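Local coordinates for dermonecrotic toxin (Pasteurella multocida, PDB 2EBF), which acts as a mitogenic dermonecrotic toxin that induces bone resorption and is associated with atrophic rhinitis of pigs, its C-terminal region, present here, carrying a thiol protease-like catalytic triad, at residues 140-151 / 178-188. Numbering follows the deposited sequence.
Sequences QILQIPNKGSGA and ALQDTVISAPF. With GLC (alpha-D-glucopyranose), chain C; GLC (alpha-D-glucopyranose), chain B; GLC (alpha-D-glucopyranose), chain D; GLC (alpha-D-glucopyranose), chain E.
The carboxamide of Asn146 bridges two backbone positions flanking Pro187. Its OD1 accepts from Phe188 N at 3.0 Å with a nearly straight N-H (164°), while ND2 donates to Ala186 O at 2.8 Å. Ala186 O lies almost in the amide plane of Asn146, so the two bonds together fix the rotation of the group, which stands nearly perpendicular to the Phe188 ring. A single water extends the polar link: it donates to Pro145 O and Ile184 O, accepts from Ser149 OG, and is held weakly by Asn146 ND2.

Van der Waals contacts flank this network. Pro145 rests on the 185-187 backbone, with CG 3.3 Å from Ser185 O and 4.0 Å from Pro187 CG. Ile144 spreads three ways: CG1 meets Leu179 CD2 at 3.9 Å, CD1 reaches Ala178 CB, and CG2, anti to the backbone N, approaches Ile184 O. The methyl CG2 of Ile184 also packs on Ala151 CB at 3.7 Å.

Within 178-188, Asp181 OD1 accepts from Val183 N, an Asx turn that Ile184 N extends to an Asx motif, shaping the chain leaving helix 171-180; its OD2 pairs with Arg322. The contact thus joins the loop between helices 135-143 and 151-164 to the exit from helix 171-180, between two glycan pockets, each holding two linked glucoses: Lys147 NZ bonds O5 of the chain C glucose, and the Phe188 ring edge meets O5 of the chain B glucose.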
ATOM      1  N   GLN A 140       1.199  19.051  -2.387  1.00 26.70           N
ATOM      2  CA  GLN A 140       2.125  17.934  -2.251  1.00 26.71           C
ATOM      3  C   GLN A 140       1.918  16.967  -3.419  1.00 26.90           C
ATOM      4  O   GLN A 140       2.878  16.537  -4.077  1.00 27.15           O
ATOM      5  CB  GLN A 140       1.921  17.226  -0.908  1.00 26.92           C
ATOM      6  CG  GLN A 140       2.541  17.970   0.293  1.00 26.82           C
ATOM      7  CD  GLN A 140       3.937  18.485  -0.027  1.00 27.28           C
ATOM      8  OE1 GLN A 140       4.182  19.692  -0.048  1.00 30.32           O
ATOM      9  NE2 GLN A 140       4.843  17.572  -0.313  1.00 26.29           N
ATOM     10  N   ILE A 141       0.656  16.677  -3.689  1.00 26.22           N
ATOM     11  CA  ILE A 141       0.283  15.694  -4.706  1.00 26.91           C
ATOM     12  C   ILE A 141       0.552  16.179  -6.136  1.00 27.26           C
ATOM     13  O   ILE A 141       1.138  15.447  -6.944  1.00 28.65           O
ATOM     14  CB  ILE A 141      -1.178  15.266  -4.553  1.00 26.73           C
ATOM     15  CG1 ILE A 141      -1.366  14.457  -3.259  1.00 26.89           C
ATOM     16  CG2 ILE A 141      -1.612  14.440  -5.781  1.00 26.31           C
ATOM     17  CD1 ILE A 141      -2.818  14.011  -3.023  1.00 27.24           C
ATOM     18  N   LEU A 142       0.128  17.400  -6.449  1.00 27.05           N
ATOM     19  CA  LEU A 142       0.353  17.966  -7.781  1.00 27.83           C
ATOM     20  C   LEU A 142       1.798  18.411  -8.091  1.00 28.10           C
ATOM     21  O   LEU A 142       2.111  18.753  -9.235  1.00 28.54           O
ATOM     22  CB  LEU A 142      -0.656  19.085  -8.078  1.00 27.56           C
ATOM     23  CG  LEU A 142      -2.140  18.692  -8.125  1.00 28.76           C
ATOM     24  CD1 LEU A 142      -2.997  19.889  -8.551  1.00 28.39           C
ATOM     25  CD2 LEU A 142      -2.384  17.510  -9.051  1.00 29.33           C
ATOM     26  N   GLN A 143       2.678  18.397  -7.094  1.00 28.76           N
ATOM     27  CA  GLN A 143       4.107  18.628  -7.339  1.00 29.36           C
ATOM     28  C   GLN A 143       4.796  17.369  -7.903  1.00 29.14           C
ATOM     29  O   GLN A 143       5.852  17.470  -8.543  1.00 29.01           O
ATOM     30  CB  GLN A 143       4.822  19.151  -6.079  1.00 29.65           C
ATOM     31  CG  GLN A 143       4.648  20.667  -5.896  1.00 29.44           C
ATOM     32  CD  GLN A 143       5.236  21.252  -4.616  1.00 31.18           C
ATOM     33  OE1 GLN A 143       5.390  22.474  -4.527  1.00 31.67           O
ATOM     34  NE2 GLN A 143       5.554  20.405  -3.622  1.00 31.30           N
ATOM     35  N   ILE A 144       4.212  16.194  -7.664  1.00 28.63           N
ATOM     36  CA  ILE A 144       4.740  14.950  -8.242  1.00 29.28           C
ATOM     37  C   ILE A 144       4.594  14.995  -9.778  1.00 28.73           C
ATOM     38  O   ILE A 144       3.501  15.223 -10.282  1.00 28.87           O
ATOM     39  CB  ILE A 144       4.029  13.685  -7.669  1.00 29.03           C
ATOM     40  CG1 ILE A 144       4.081  13.692  -6.137  1.00 30.19           C
ATOM     41  CG2 ILE A 144       4.661  12.391  -8.228  1.00 29.55           C
ATOM     42  CD1 ILE A 144       3.128  12.702  -5.469  1.00 30.30           C
ATOM     43  N   PRO A 145       5.700  14.780 -10.522  1.00 28.45           N
ATOM     44  CA  PRO A 145       5.648  14.811 -11.990  1.00 28.15           C
ATOM     45  C   PRO A 145       4.716  13.725 -12.529  1.00 27.56           C
ATOM     46  O   PRO A 145       4.447  12.765 -11.822  1.00 27.79           O
ATOM     47  CB  PRO A 145       7.101  14.516 -12.402  1.00 27.81           C
ATOM     48  CG  PRO A 145       7.924  14.886 -11.179  1.00 29.13           C
ATOM     49  CD  PRO A 145       7.061  14.496 -10.024  1.00 28.42           C
ATOM     50  N   ASN A 146       4.240  13.894 -13.764  1.00 27.03           N
ATOM     51  CA  ASN A 146       3.360  12.926 -14.446  1.00 26.84           C
ATOM     52  C   ASN A 146       2.047  12.729 -13.686  1.00 26.96           C
ATOM     53  O   ASN A 146       1.803  11.667 -13.095  1.00 27.06           O
ATOM     54  CB  ASN A 146       4.040  11.569 -14.654  1.00 26.67           C
ATOM     55  CG  ASN A 146       5.543  11.680 -14.878  1.00 25.92           C
ATOM     56  OD1 ASN A 146       6.014  12.383 -15.778  1.00 25.90           O
ATOM     57  ND2 ASN A 146       6.298  10.977 -14.056  1.00 25.37           N
ATOM     58  N   LYS A 147       1.211  13.763 -13.707  1.00 26.67           N
ATOM     59  CA  LYS A 147      -0.061  13.748 -12.991  1.00 26.63           C
ATOM     60  C   LYS A 147      -0.981  12.620 -13.409  1.00 26.16           C
ATOM     61  O   LYS A 147      -1.875  12.246 -12.649  1.00 26.29           O
ATOM     62  CB  LYS A 147      -0.784  15.074 -13.167  1.00 26.58           C
ATOM     63  CG  LYS A 147      -0.045  16.251 -12.559  1.00 27.26           C
ATOM     64  CD  LYS A 147      -0.836  17.528 -12.742  1.00 28.68           C
ATOM     65  CE  LYS A 147      -0.139  18.713 -12.060  1.00 30.11           C
ATOM     66  NZ  LYS A 147       1.177  19.017 -12.694  1.00 30.76           N
ATOM     67  N   GLY A 148      -0.766  12.080 -14.609  1.00 25.93           N
ATOM     68  CA  GLY A 148      -1.536  10.939 -15.084  1.00 25.72           C
ATOM     69  C   GLY A 148      -0.849   9.595 -14.961  1.00 26.18           C
ATOM     70  O   GLY A 148      -1.245   8.647 -15.611  1.00 25.13           O
ATOM     71  N   SER A 149       0.196   9.498 -14.141  1.00 25.82           N
ATOM     72  CA  SER A 149       0.887   8.203 -13.973  1.00 26.05           C
ATOM     73  C   SER A 149       0.135   7.203 -13.094  1.00 25.96           C
ATOM     74  O   SER A 149       0.462   6.014 -13.082  1.00 26.96           O
ATOM     75  CB  SER A 149       2.273   8.423 -13.372  1.00 26.23           C
ATOM     76  OG  SER A 149       2.130   8.856 -12.029  1.00 24.62           O
ATOM     77  N   GLY A 150      -0.857   7.677 -12.350  1.00 26.00           N
ATOM     78  CA  GLY A 150      -1.503   6.850 -11.337  1.00 25.56           C
ATOM     79  C   GLY A 150      -1.178   7.274  -9.921  1.00 25.46           C
ATOM     80  O   GLY A 150      -1.942   6.991  -8.998  1.00 25.97           O
ATOM     81  N   ALA A 151      -0.050   7.947  -9.730  1.00 25.12           N
ATOM     82  CA  ALA A 151       0.337   8.410  -8.382  1.00 24.72           C
ATOM     83  C   ALA A 151      -0.688   9.382  -7.784  1.00 24.73           C
ATOM     84  O   ALA A 151      -1.203   9.159  -6.682  1.00 24.04           O
ATOM     85  CB  ALA A 151       1.734   9.029  -8.405  1.00 24.49           C
ATOM     86  N   ALA A 178       6.485   8.335  -2.424  1.00 27.07           N
ATOM     87  CA  ALA A 178       6.374   8.716  -3.838  1.00 27.69           C
ATOM     88  C   ALA A 178       7.456   9.713  -4.223  1.00 27.86           C
ATOM     89  O   ALA A 178       8.076   9.586  -5.277  1.00 28.12           O
ATOM     90  CB  ALA A 178       4.994   9.301  -4.135  1.00 26.86           C
ATOM     91  N   LEU A 179       7.697  10.685  -3.342  1.00 27.93           N
ATOM     92  CA  LEU A 179       8.647  11.772  -3.610  1.00 28.72           C
ATOM     93  C   LEU A 179      10.101  11.317  -3.727  1.00 29.07           C
ATOM     94  O   LEU A 179      10.900  11.928  -4.443  1.00 29.31           O
ATOM     95  CB  LEU A 179       8.541  12.853  -2.526  1.00 28.58           C
ATOM     96  CG  LEU A 179       7.281  13.723  -2.485  1.00 28.92           C
ATOM     97  CD1 LEU A 179       7.356  14.675  -1.287  1.00 29.80           C
ATOM     98  CD2 LEU A 179       7.103  14.509  -3.774  1.00 30.78           C
ATOM     99  N   GLN A 180      10.447  10.260  -3.005  1.00 29.39           N
ATOM    100  CA  GLN A 180      11.804   9.723  -3.039  1.00 29.57           C
ATOM    101  C   GLN A 180      11.981   8.610  -4.072  1.00 29.32           C
ATOM    102  O   GLN A 180      13.095   8.329  -4.490  1.00 29.91           O
ATOM    103  CB  GLN A 180      12.246   9.260  -1.635  1.00 29.70           C
ATOM    104  CG  GLN A 180      11.456   8.075  -1.047  1.00 31.07           C
ATOM    105  CD  GLN A 180      11.886   6.725  -1.608  1.00 31.40           C
ATOM    106  OE1 GLN A 180      13.091   6.421  -1.688  1.00 33.40           O
ATOM    107  NE2 GLN A 180      10.908   5.907  -2.005  1.00 27.39           N
ATOM    108  N   ASP A 181      10.888   7.975  -4.476  1.00 28.59           N
ATOM    109  CA  ASP A 181      10.969   6.840  -5.391  1.00 28.40           C
ATOM    110  C   ASP A 181      11.541   7.219  -6.767  1.00 28.33           C
ATOM    111  O   ASP A 181      11.069   8.157  -7.403  1.00 28.30           O
ATOM    112  CB  ASP A 181       9.603   6.170  -5.512  1.00 28.26           C
ATOM    113  CG  ASP A 181       9.643   4.926  -6.360  1.00 28.48           C
ATOM    114  OD1 ASP A 181       9.545   5.065  -7.590  1.00 29.54           O
ATOM    115  OD2 ASP A 181       9.753   3.809  -5.801  1.00 29.61           O
ATOM    116  N   THR A 182      12.565   6.491  -7.217  1.00 28.64           N
ATOM    117  CA  THR A 182      13.267   6.851  -8.467  1.00 28.91           C
ATOM    118  C   THR A 182      12.420   6.719  -9.737  1.00 29.08           C
ATOM    119  O   THR A 182      12.806   7.225 -10.800  1.00 29.23           O
ATOM    120  CB  THR A 182      14.597   6.079  -8.656  1.00 29.24           C
ATOM    121  OG1 THR A 182      14.331   4.684  -8.844  1.00 30.66           O
ATOM    122  CG2 THR A 182      15.516   6.276  -7.450  1.00 29.64           C
ATOM    123  N   VAL A 183      11.274   6.048  -9.627  1.00 28.77           N
ATOM    124  CA  VAL A 183      10.353   5.929 -10.750  1.00 28.54           C
ATOM    125  C   VAL A 183       9.232   6.960 -10.608  1.00 28.58           C
ATOM    126  O   VAL A 183       9.067   7.824 -11.470  1.00 28.79           O
ATOM    127  CB  VAL A 183       9.797   4.496 -10.888  1.00 28.62           C
ATOM    128  CG1 VAL A 183       8.688   4.429 -11.941  1.00 28.10           C
ATOM    129  CG2 VAL A 183      10.932   3.523 -11.223  1.00 28.02           C
ATOM    130  N   ILE A 184       8.492   6.886  -9.504  1.00 28.31           N
ATOM    131  CA  ILE A 184       7.307   7.728  -9.312  1.00 27.65           C
ATOM    132  C   ILE A 184       7.639   9.218  -9.409  1.00 27.99           C
ATOM    133  O   ILE A 184       6.869   9.995  -9.987  1.00 28.09           O
ATOM    134  CB  ILE A 184       6.604   7.444  -7.946  1.00 27.62           C
ATOM    135  CG1 ILE A 184       6.276   5.956  -7.779  1.00 26.33           C
ATOM    136  CG2 ILE A 184       5.330   8.295  -7.801  1.00 27.18           C
ATOM    137  CD1 ILE A 184       5.860   5.565  -6.349  1.00 27.87           C
ATOM    138  N   SER A 185       8.779   9.623  -8.847  1.00 27.87           N
ATOM    139  CA  SER A 185       9.109  11.042  -8.784  1.00 28.18           C
ATOM    140  C   SER A 185       9.829  11.577 -10.027  1.00 28.46           C
ATOM    141  O   SER A 185      10.163  12.757 -10.083  1.00 28.65           O
ATOM    142  CB  SER A 185       9.962  11.339  -7.546  1.00 28.15           C
ATOM    143  OG  SER A 185      11.263  10.786  -7.691  1.00 28.76           O
ATOM    144  N   ALA A 186      10.081  10.714 -11.004  1.00 28.76           N
ATOM    145  CA  ALA A 186      10.865  11.098 -12.176  1.00 29.28           C
ATOM    146  C   ALA A 186       9.969  11.592 -13.315  1.00 29.49           C
ATOM    147  O   ALA A 186       9.043  10.891 -13.720  1.00 30.47           O
ATOM    148  CB  ALA A 186      11.728   9.919 -12.644  1.00 28.74           C
ATOM    149  N   PRO A 187      10.244  12.803 -13.843  1.00 29.58           N
ATOM    150  CA  PRO A 187       9.556  13.237 -15.069  1.00 29.60           C
ATOM    151  C   PRO A 187       9.808  12.213 -16.168  1.00 29.63           C
ATOM    152  O   PRO A 187      10.958  11.886 -16.451  1.00 30.04           O
ATOM    153  CB  PRO A 187      10.228  14.569 -15.403  1.00 29.45           C
ATOM    154  CG  PRO A 187      10.739  15.076 -14.057  1.00 30.32           C
ATOM    155  CD  PRO A 187      11.182  13.824 -13.340  1.00 29.53           C
ATOM    156  N   PHE A 188       8.735  11.688 -16.748  1.00 29.32           N
ATOM    157  CA  PHE A 188       8.827  10.568 -17.683  1.00 29.28           C
ATOM    158  C   PHE A 188       9.507  10.988 -18.983  1.00 29.51           C
ATOM    159  O   PHE A 188       9.151  12.005 -19.573  1.00 28.92           O
ATOM    160  CB  PHE A 188       7.436  10.002 -17.971  1.00 29.02           C
ATOM    161  CG  PHE A 188       7.431   8.845 -18.941  1.00 28.57           C
ATOM    162  CD1 PHE A 188       7.022   9.034 -20.256  1.00 29.30           C
ATOM    163  CD2 PHE A 188       7.841   7.576 -18.543  1.00 28.63           C
ATOM    164  CE1 PHE A 188       7.007   7.981 -21.168  1.00 28.13           C
ATOM    165  CE2 PHE A 188       7.831   6.500 -19.446  1.00 28.86           C
ATOM    166  CZ  PHE A 188       7.414   6.706 -20.763  1.00 28.52           C
TER
HETATM  167  C1  GLC C   2       3.534  21.460 -10.921  1.00 45.24           C
HETATM  168  C2  GLC C   2       5.042  21.312 -10.719  1.00 45.23           C
HETATM  169  C3  GLC C   2       5.777  22.277 -11.657  1.00 45.51           C
HETATM  170  C4  GLC C   2       5.370  22.038 -13.110  1.00 45.92           C
HETATM  171  C5  GLC C   2       3.845  22.061 -13.265  1.00 45.05           C
HETATM  172  C6  GLC C   2       3.430  21.573 -14.647  1.00 45.05           C
HETATM  173  O1  GLC C   2       3.166  22.786 -10.536  1.00 44.52           O
HETATM  174  O2  GLC C   2       5.374  21.576  -9.349  1.00 44.04           O
HETATM  175  O3  GLC C   2       7.196  22.158 -11.542  1.00 45.77           O
HETATM  176  O4  GLC C   2       5.975  23.043 -13.945  1.00 46.56           O
HETATM  177  O5  GLC C   2       3.207  21.209 -12.300  1.00 44.92           O
HETATM  178  O6  GLC C   2       3.851  20.211 -14.795  1.00 44.25           O
HETATM  179  C1  GLC B   2       7.540  11.027 -23.761  1.00 46.44           C
HETATM  180  C2  GLC B   2       7.081  10.588 -25.156  1.00 47.19           C
HETATM  181  C3  GLC B   2       5.799  11.326 -25.551  1.00 46.81           C
HETATM  182  C4  GLC B   2       4.714  11.148 -24.483  1.00 45.80           C
HETATM  183  C5  GLC B   2       5.228  11.498 -23.074  1.00 44.69           C
HETATM  184  C6  GLC B   2       4.224  11.118 -21.979  1.00 43.25           C
HETATM  185  O1  GLC B   2       7.942  12.398 -23.803  1.00 47.19           O
HETATM  186  O2  GLC B   2       8.109  10.815 -26.136  1.00 47.70           O
HETATM  187  O3  GLC B   2       5.324  10.820 -26.802  1.00 47.92           O
HETATM  188  O4  GLC B   2       3.567  11.931 -24.827  1.00 44.23           O
HETATM  189  O5  GLC B   2       6.481  10.850 -22.797  1.00 45.35           O
HETATM  190  O6  GLC B   2       4.075   9.692 -21.857  1.00 40.20           O
HETATM  191  C1  GLC D   1       1.763  23.029 -10.397  1.00 45.13           C
HETATM  192  C2  GLC D   1       1.532  24.540 -10.425  1.00 45.20           C
HETATM  193  C3  GLC D   1       2.137  25.209  -9.188  1.00 45.01           C
HETATM  194  C4  GLC D   1       1.673  24.532  -7.891  1.00 44.40           C
HETATM  195  C5  GLC D   1       1.818  23.001  -7.958  1.00 44.05           C
HETATM  196  C6  GLC D   1       1.109  22.317  -6.794  1.00 42.39           C
HETATM  197  O2  GLC D   1       2.154  25.075 -11.597  1.00 45.59           O
HETATM  198  O3  GLC D   1       1.793  26.601  -9.171  1.00 44.80           O
HETATM  199  O4  GLC D   1       2.418  25.051  -6.780  1.00 44.18           O
HETATM  200  O5  GLC D   1       1.262  22.470  -9.174  1.00 44.70           O
HETATM  201  O6  GLC D   1      -0.306  22.553  -6.899  1.00 41.66           O
HETATM  202  C1  GLC E   1       8.863  12.748 -22.766  1.00 46.91           C
HETATM  203  C2  GLC E   1       8.856  14.262 -22.554  1.00 47.21           C
HETATM  204  C3  GLC E   1       9.470  14.975 -23.758  1.00 47.65           C
HETATM  205  C4  GLC E   1      10.869  14.427 -24.061  1.00 47.94           C
HETATM  206  C5  GLC E   1      10.883  12.902 -24.150  1.00 47.37           C
HETATM  207  C6  GLC E   1      12.323  12.401 -24.138  1.00 47.52           C
HETATM  208  O2  GLC E   1       7.517  14.724 -22.315  1.00 46.02           O
HETATM  209  O3  GLC E   1       9.543  16.377 -23.485  1.00 48.02           O
HETATM  210  O4  GLC E   1      11.343  14.959 -25.308  1.00 48.25           O
HETATM  211  O5  GLC E   1      10.186  12.283 -23.061  1.00 46.69           O
HETATM  212  O6  GLC E   1      12.347  11.005 -24.458  1.00 48.23           O
HETATM  213  O   HOH W   1       4.593   9.969 -11.386  1.00 29.21           O